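Putative mannose-1-phosphate guanylyl transferase (Thermus thermophilus, PDB 2CU2) probably transfers a guanylyl group from GTP to mannose 1-phosphate, the step that makes GDP-mannose. Local coordinates at residues A5-G10 / T36-T41; L56-R59 / V65-P68. All blocks are in the same frame, centred on the assembly; numbering follows the deposited sequence.

Contact 1: A5-G10 / T36-T41; sequences ALVMAG and TLLEAT
Val7 meets Leu38 and Thr41 where the first strand of a Rossmann-like nucleotidyltransferase domain, of the GT-A clan, is covered by the helix that follows it. The case illustrates how a parallel strand and its helix can be joined by very few side chains: the nearest pair of CA atoms, those of Val7 and Thr41, stay 8.5 Å apart. At the start of the strand, Ala5 and Leu6 are held by backbone hydrogen bonds to the neighbouring strands 54-59 and 102-107. Val7 then points its side chain at the helix. Its CG1 branch lies anti to the backbone N (chi1 179°) and does the touching, with Leu38 CD1 at 3.9 Å and Thr41 CG2, more loosely, at 4.4 Å. Leu38 CD1 meets it at a slant, placed there by CG anti to the backbone N (chi1 173°). Leu56, Leu106 and Ala108 close in around this apolar pair. Farther on, Ala9 also faces the helix, which screens it partly without coming into close contact. The helix itself is secured at its start by a capping box, in which Thr36 OG1 accepts from Glu39 N at 3.1 Å. Thr41, while offering its methyl to the strand, keeps its hydroxyl within the helix: OG1 donates to Leu37 O at 2.7 Å, and that oxygen takes Thr41 N from the opposite face of its carbonyl plane.

Contact 2: L56-R59 / V65-P68; sequences LAVR and VARP
Val58 and Ala66 form the apolar heart of this contact, with Val58 CG2 lying 3.9 Å from Ala66 CB. Both CB atoms are directed across the interface, and methyl meets methyl. The valine torsion decides which branch is offered: at chi1 -55°, CG2 sits between the backbone N and the carbonyl carbon of its own residue and faces the helix, whereas CG1 lies beside the backbone N. A methyl as short as that of Ala66 lets the backbones come close, and the CA atoms of Val58 and Ala66 are 7.4 Å apart.

A second, looser approach is made by an apolar group to a backbone oxygen. Leu56 also directs its side chain at the helix, with CG anti to the backbone N (chi1 175°), and its CD2 methyl ends 4.4 Å from Ala66 O, a distance of packing only. Leu56 and Val58, two residues apart on strand 54-59, present their side chains on the same face. Here the segments belong to a beta-alpha-beta unit in which strand 54-59 leads through the short helix 63-66 to strand 74-78, its parallel neighbour in the sheet. That neighbour also adds to the apolar packing, Leu75 touching Leu56 and Leu77 touching Val58.

Polar interactions lie around the apolar pair. Backbone hydrogen bonds tie Leu56 to Arg74 and Leu76, and Val58 to Leu76, all across to strand 74-78. Arg67 is exposed, and its CB points away from strand 54-59; the side chain rests on Leu75, and its NH1 makes a salt bridge to Glu63 OE1, one turn earlier.

How the contacts relate
Contacts 1 and 2 are two successive helix packings on neighbouring parallel strands of one mixed sheet, with their centres about 9 Å apart. They come in series along the chain: strand 3-8 and helix 37-45 close contact 1 before strand 54-59 and helix 63-66 open contact 2. Because the strands lie side by side, the contacts meet directly. Probable backbone hydrogen bonds join Ala9 N to Ala57 O (2.8 Å) and Ala57 N to Val7 O (2.9 Å), while Ala9 CB packs on Val58 CG1. Leu56 touches both Val7 and Leu38, making the two apolar patches continuous within the nucleotidyltransferase domain.

Contact 1: A5-G10 / T36-T41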
ATOM      1  N   ALA A   5      35.123  12.708  17.699  1.00 35.91           N
ATOM      2  CA  ALA A   5      34.386  12.247  16.541  1.00 35.57           C
ATOM      3  C   ALA A   5      33.180  13.140  16.313  1.00 33.77           C
ATOM      4  O   ALA A   5      32.430  13.428  17.245  1.00 33.06           O
ATOM      5  CB  ALA A   5      33.939  10.800  16.748  1.00 34.69           C
ATOM      6  N   LEU A   6      33.018  13.597  15.076  1.00 32.31           N
ATOM      7  CA  LEU A   6      31.878  14.424  14.717  1.00 31.06           C
ATOM      8  C   LEU A   6      30.943  13.553  13.883  1.00 31.40           C
ATOM      9  O   LEU A   6      31.312  13.091  12.800  1.00 30.64           O
ATOM     10  CB  LEU A   6      32.299  15.638  13.882  1.00 28.91           C
ATOM     11  CG  LEU A   6      31.098  16.425  13.333  1.00 28.81           C
ATOM     12  CD1 LEU A   6      30.415  17.168  14.482  1.00 28.89           C
ATOM     13  CD2 LEU A   6      31.538  17.407  12.258  1.00 26.48           C
ATOM     14  N   VAL A   7      29.743  13.327  14.397  1.00 31.91           N
ATOM     15  CA  VAL A   7      28.729  12.555  13.689  1.00 32.54           C
ATOM     16  C   VAL A   7      27.654  13.466  13.099  1.00 33.75           C
ATOM     17  O   VAL A   7      26.838  14.056  13.796  1.00 35.25           O
ATOM     18  CB  VAL A   7      28.100  11.573  14.676  1.00 33.33           C
ATOM     19  CG1 VAL A   7      27.011  10.759  13.980  1.00 32.30           C
ATOM     20  CG2 VAL A   7      29.161  10.629  15.214  1.00 33.08           C
ATOM     21  N   MET A   8      27.699  13.601  11.763  1.00 33.89           N
ATOM     22  CA  MET A   8      26.771  14.508  11.102  1.00 35.22           C
ATOM     23  C   MET A   8      25.430  13.838  10.801  1.00 37.73           C
ATOM     24  O   MET A   8      25.324  12.905  10.016  1.00 37.95           O
ATOM     25  CB  MET A   8      27.422  14.991   9.805  1.00 33.99           C
ATOM     26  CG  MET A   8      28.783  15.649  10.049  1.00 32.35           C
ATOM     27  SD  MET A   8      29.471  16.372   8.554  1.00 38.29           S
ATOM     28  CE  MET A   8      29.731  14.845   7.639  1.00 32.94           C
ATOM     29  N   ALA A   9      24.387  14.324  11.500  1.00 40.14           N
ATOM     30  CA  ALA A   9      23.043  13.825  11.236  1.00 44.23           C
ATOM     31  C   ALA A   9      22.231  14.843  10.433  1.00 46.99           C
ATOM     32  O   ALA A   9      22.008  15.973  10.849  1.00 49.36           O
ATOM     33  CB  ALA A   9      22.361  13.555  12.579  1.00 43.83           C
ATOM     34  N   GLY A  10      21.821  14.422   9.222  1.00 50.15           N
ATOM     35  CA  GLY A  10      21.060  15.329   8.370  1.00 51.12           C
ATOM     36  C   GLY A  10      20.367  14.592   7.224  1.00 51.96           C
ATOM     37  O   GLY A  10      20.320  13.371   7.161  1.00 52.26           O
ATOM     38  N   THR A  36      17.579   2.497  13.719  1.00 32.63           N
ATOM     39  CA  THR A  36      17.861   3.689  12.917  1.00 31.42           C
ATOM     40  C   THR A  36      19.320   3.718  12.469  1.00 30.27           C
ATOM     41  O   THR A  36      20.207   3.128  13.076  1.00 28.93           O
ATOM     42  CB  THR A  36      17.553   4.964  13.713  1.00 30.69           C
ATOM     43  OG1 THR A  36      18.516   5.126  14.764  1.00 31.38           O
ATOM     44  CG2 THR A  36      16.145   4.912  14.313  1.00 32.98           C
ATOM     45  N   LEU A  37      19.636   4.373  11.362  1.00 29.74           N
ATOM     46  CA  LEU A  37      21.009   4.392  10.898  1.00 29.07           C
ATOM     47  C   LEU A  37      21.931   5.098  11.895  1.00 29.21           C
ATOM     48  O   LEU A  37      23.100   4.732  12.029  1.00 29.19           O
ATOM     49  CB  LEU A  37      21.080   5.043   9.516  1.00 29.17           C
ATOM     50  CG  LEU A  37      20.352   4.217   8.444  1.00 28.79           C
ATOM     51  CD1 LEU A  37      20.150   5.042   7.180  1.00 25.58           C
ATOM     52  CD2 LEU A  37      21.155   2.955   8.145  1.00 25.10           C
ATOM     53  N   LEU A  38      21.410   6.097  12.600  1.00 28.76           N
ATOM     54  CA  LEU A  38      22.218   6.812  13.584  1.00 31.75           C
ATOM     55  C   LEU A  38      22.541   5.845  14.714  1.00 32.82           C
ATOM     56  O   LEU A  38      23.658   5.814  15.225  1.00 34.22           O
ATOM     57  CB  LEU A  38      21.467   8.029  14.143  1.00 29.78           C
ATOM     58  CG  LEU A  38      22.172   8.735  15.315  1.00 31.05           C
ATOM     59  CD1 LEU A  38      23.564   9.182  14.890  1.00 29.16           C
ATOM     60  CD2 LEU A  38      21.347   9.931  15.788  1.00 27.57           C
ATOM     61  N   GLU A  39      21.552   5.038  15.081  1.00 33.86           N
ATOM     62  CA  GLU A  39      21.716   4.051  16.140  1.00 36.25           C
ATOM     63  C   GLU A  39      22.865   3.089  15.821  1.00 35.30           C
ATOM     64  O   GLU A  39      23.748   2.866  16.651  1.00 34.57           O
ATOM     65  CB  GLU A  39      20.415   3.265  16.305  1.00 39.02           C
ATOM     66  CG  GLU A  39      20.307   2.465  17.586  1.00 43.43           C
ATOM     67  CD  GLU A  39      18.984   1.708  17.680  1.00 47.81           C
ATOM     68  OE1 GLU A  39      17.961   2.188  17.119  1.00 45.72           O
ATOM     69  OE2 GLU A  39      18.973   0.635  18.322  1.00 49.44           O
ATOM     70  N   ALA A  40      22.850   2.526  14.615  1.00 34.01           N
ATOM     71  CA  ALA A  40      23.885   1.587  14.194  1.00 32.60           C
ATOM     72  C   ALA A  40      25.246   2.278  14.114  1.00 31.76           C
ATOM     73  O   ALA A  40      26.276   1.671  14.398  1.00 29.36           O
ATOM     74  CB  ALA A  40      23.519   0.975  12.828  1.00 30.48           C
ATOM     75  N   THR A  41      25.238   3.552  13.728  1.00 31.55           N
ATOM     76  CA  THR A  41      26.463   4.335  13.603  1.00 31.69           C
ATOM     77  C   THR A  41      27.136   4.547  14.957  1.00 32.70           C
ATOM     78  O   THR A  41      28.342   4.346  15.103  1.00 32.09           O
ATOM     79  CB  THR A  41      26.176   5.729  12.997  1.00 31.55           C
ATOM     80  OG1 THR A  41      25.638   5.578  11.680  1.00 33.07           O
ATOM     81  CG2 THR A  41      27.457   6.559  12.938  1.00 31.10           C
TER

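Contact 2: L56-R59 / V65-P68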
ATOM      1  N   LEU A  56      27.466  15.031  18.188  1.00 36.33           N
ATOM      2  CA  LEU A  56      26.382  14.733  17.272  1.00 36.69           C
ATOM      3  C   LEU A  56      25.760  16.011  16.727  1.00 36.73           C
ATOM      4  O   LEU A  56      25.004  16.682  17.423  1.00 35.44           O
ATOM      5  CB  LEU A  56      25.315  13.900  17.978  1.00 35.42           C
ATOM      6  CG  LEU A  56      24.058  13.614  17.153  1.00 34.54           C
ATOM      7  CD1 LEU A  56      24.414  12.781  15.917  1.00 31.91           C
ATOM      8  CD2 LEU A  56      23.058  12.886  18.024  1.00 34.08           C
ATOM      9  N   ALA A  57      26.081  16.335  15.477  1.00 36.68           N
ATOM     10  CA  ALA A  57      25.556  17.530  14.828  1.00 35.74           C
ATOM     11  C   ALA A  57      24.204  17.274  14.166  1.00 37.07           C
ATOM     12  O   ALA A  57      24.069  16.375  13.321  1.00 35.15           O
ATOM     13  CB  ALA A  57      26.547  18.040  13.793  1.00 36.15           C
ATOM     14  N   VAL A  58      23.209  18.064  14.567  1.00 37.41           N
ATOM     15  CA  VAL A  58      21.859  18.037  14.022  1.00 38.30           C
ATOM     16  C   VAL A  58      21.242  19.434  14.004  1.00 39.36           C
ATOM     17  O   VAL A  58      21.689  20.357  14.671  1.00 37.53           O
ATOM     18  CB  VAL A  58      21.017  17.102  14.891  1.00 37.74           C
ATOM     19  CG1 VAL A  58      21.681  15.729  14.975  1.00 41.20           C
ATOM     20  CG2 VAL A  58      20.889  17.675  16.289  1.00 39.82           C
ATOM     21  N   ARG A  59      20.199  19.584  13.169  1.00 40.00           N
ATOM     22  CA  ARG A  59      19.528  20.874  13.086  1.00 43.05           C
ATOM     23  C   ARG A  59      18.877  21.256  14.418  1.00 44.02           C
ATOM     24  O   ARG A  59      18.513  20.419  15.234  1.00 43.61           O
ATOM     25  CB  ARG A  59      18.469  20.791  11.987  1.00 43.97           C
ATOM     26  CG  ARG A  59      19.071  20.941  10.591  1.00 46.52           C
ATOM     27  CD  ARG A  59      19.536  22.377  10.318  1.00 49.07           C
ATOM     28  NE  ARG A  59      18.390  23.238  10.014  1.00 51.71           N
ATOM     29  CZ  ARG A  59      17.876  23.163   8.773  1.00 51.84           C
ATOM     30  NH1 ARG A  59      18.409  22.344   7.883  1.00 51.02           N
ATOM     31  NH2 ARG A  59      16.803  23.894   8.456  1.00 53.70           N
ATOM     32  N   VAL A  65      13.972  14.839  18.530  1.00 45.60           N
ATOM     33  CA  VAL A  65      14.212  13.460  18.107  1.00 44.98           C
ATOM     34  C   VAL A  65      15.663  13.006  18.346  1.00 44.30           C
ATOM     35  O   VAL A  65      15.965  11.823  18.426  1.00 44.15           O
ATOM     36  CB  VAL A  65      13.848  13.328  16.628  1.00 46.70           C
ATOM     37  CG1 VAL A  65      14.839  14.107  15.766  1.00 44.65           C
ATOM     38  CG2 VAL A  65      13.865  11.867  16.213  1.00 46.71           C
ATOM     39  N   ALA A  66      16.580  13.987  18.433  1.00 43.42           N
ATOM     40  CA  ALA A  66      17.985  13.630  18.578  1.00 42.23           C
ATOM     41  C   ALA A  66      18.404  13.461  20.042  1.00 43.16           C
ATOM     42  O   ALA A  66      19.329  12.725  20.371  1.00 42.30           O
ATOM     43  CB  ALA A  66      18.827  14.724  17.914  1.00 40.76           C
ATOM     44  N   ARG A  67      17.712  14.187  20.942  1.00 43.81           N
ATOM     45  CA  ARG A  67      18.191  14.241  22.321  1.00 45.39           C
ATOM     46  C   ARG A  67      18.372  12.868  22.967  1.00 45.24           C
ATOM     47  O   ARG A  67      19.329  12.634  23.693  1.00 45.40           O
ATOM     48  CB  ARG A  67      17.286  15.130  23.169  1.00 46.99           C
ATOM     49  CG  ARG A  67      17.982  15.590  24.460  1.00 50.55           C
ATOM     50  CD  ARG A  67      18.488  17.040  24.378  1.00 52.01           C
ATOM     51  NE  ARG A  67      19.843  17.158  24.937  1.00 54.02           N
ATOM     52  CZ  ARG A  67      20.513  18.308  24.713  1.00 55.77           C
ATOM     53  NH1 ARG A  67      19.951  19.274  24.011  1.00 55.88           N
ATOM     54  NH2 ARG A  67      21.719  18.493  25.263  1.00 57.90           N
ATOM     55  N   PRO A  68      17.397  11.946  22.764  1.00 45.54           N
ATOM     56  CA  PRO A  68      17.509  10.587  23.294  1.00 45.77           C
ATOM     57  C   PRO A  68      18.859   9.922  22.970  1.00 46.69           C
ATOM     58  O   PRO A  68      19.319   9.035  23.674  1.00 46.37           O
ATOM     59  CB  PRO A  68      16.330   9.766  22.767  1.00 45.65           C
ATOM     60  CG  PRO A  68      15.246  10.767  22.406  1.00 46.73           C
ATOM     61  CD  PRO A  68      16.115  12.081  22.078  1.00 45.91           C
TER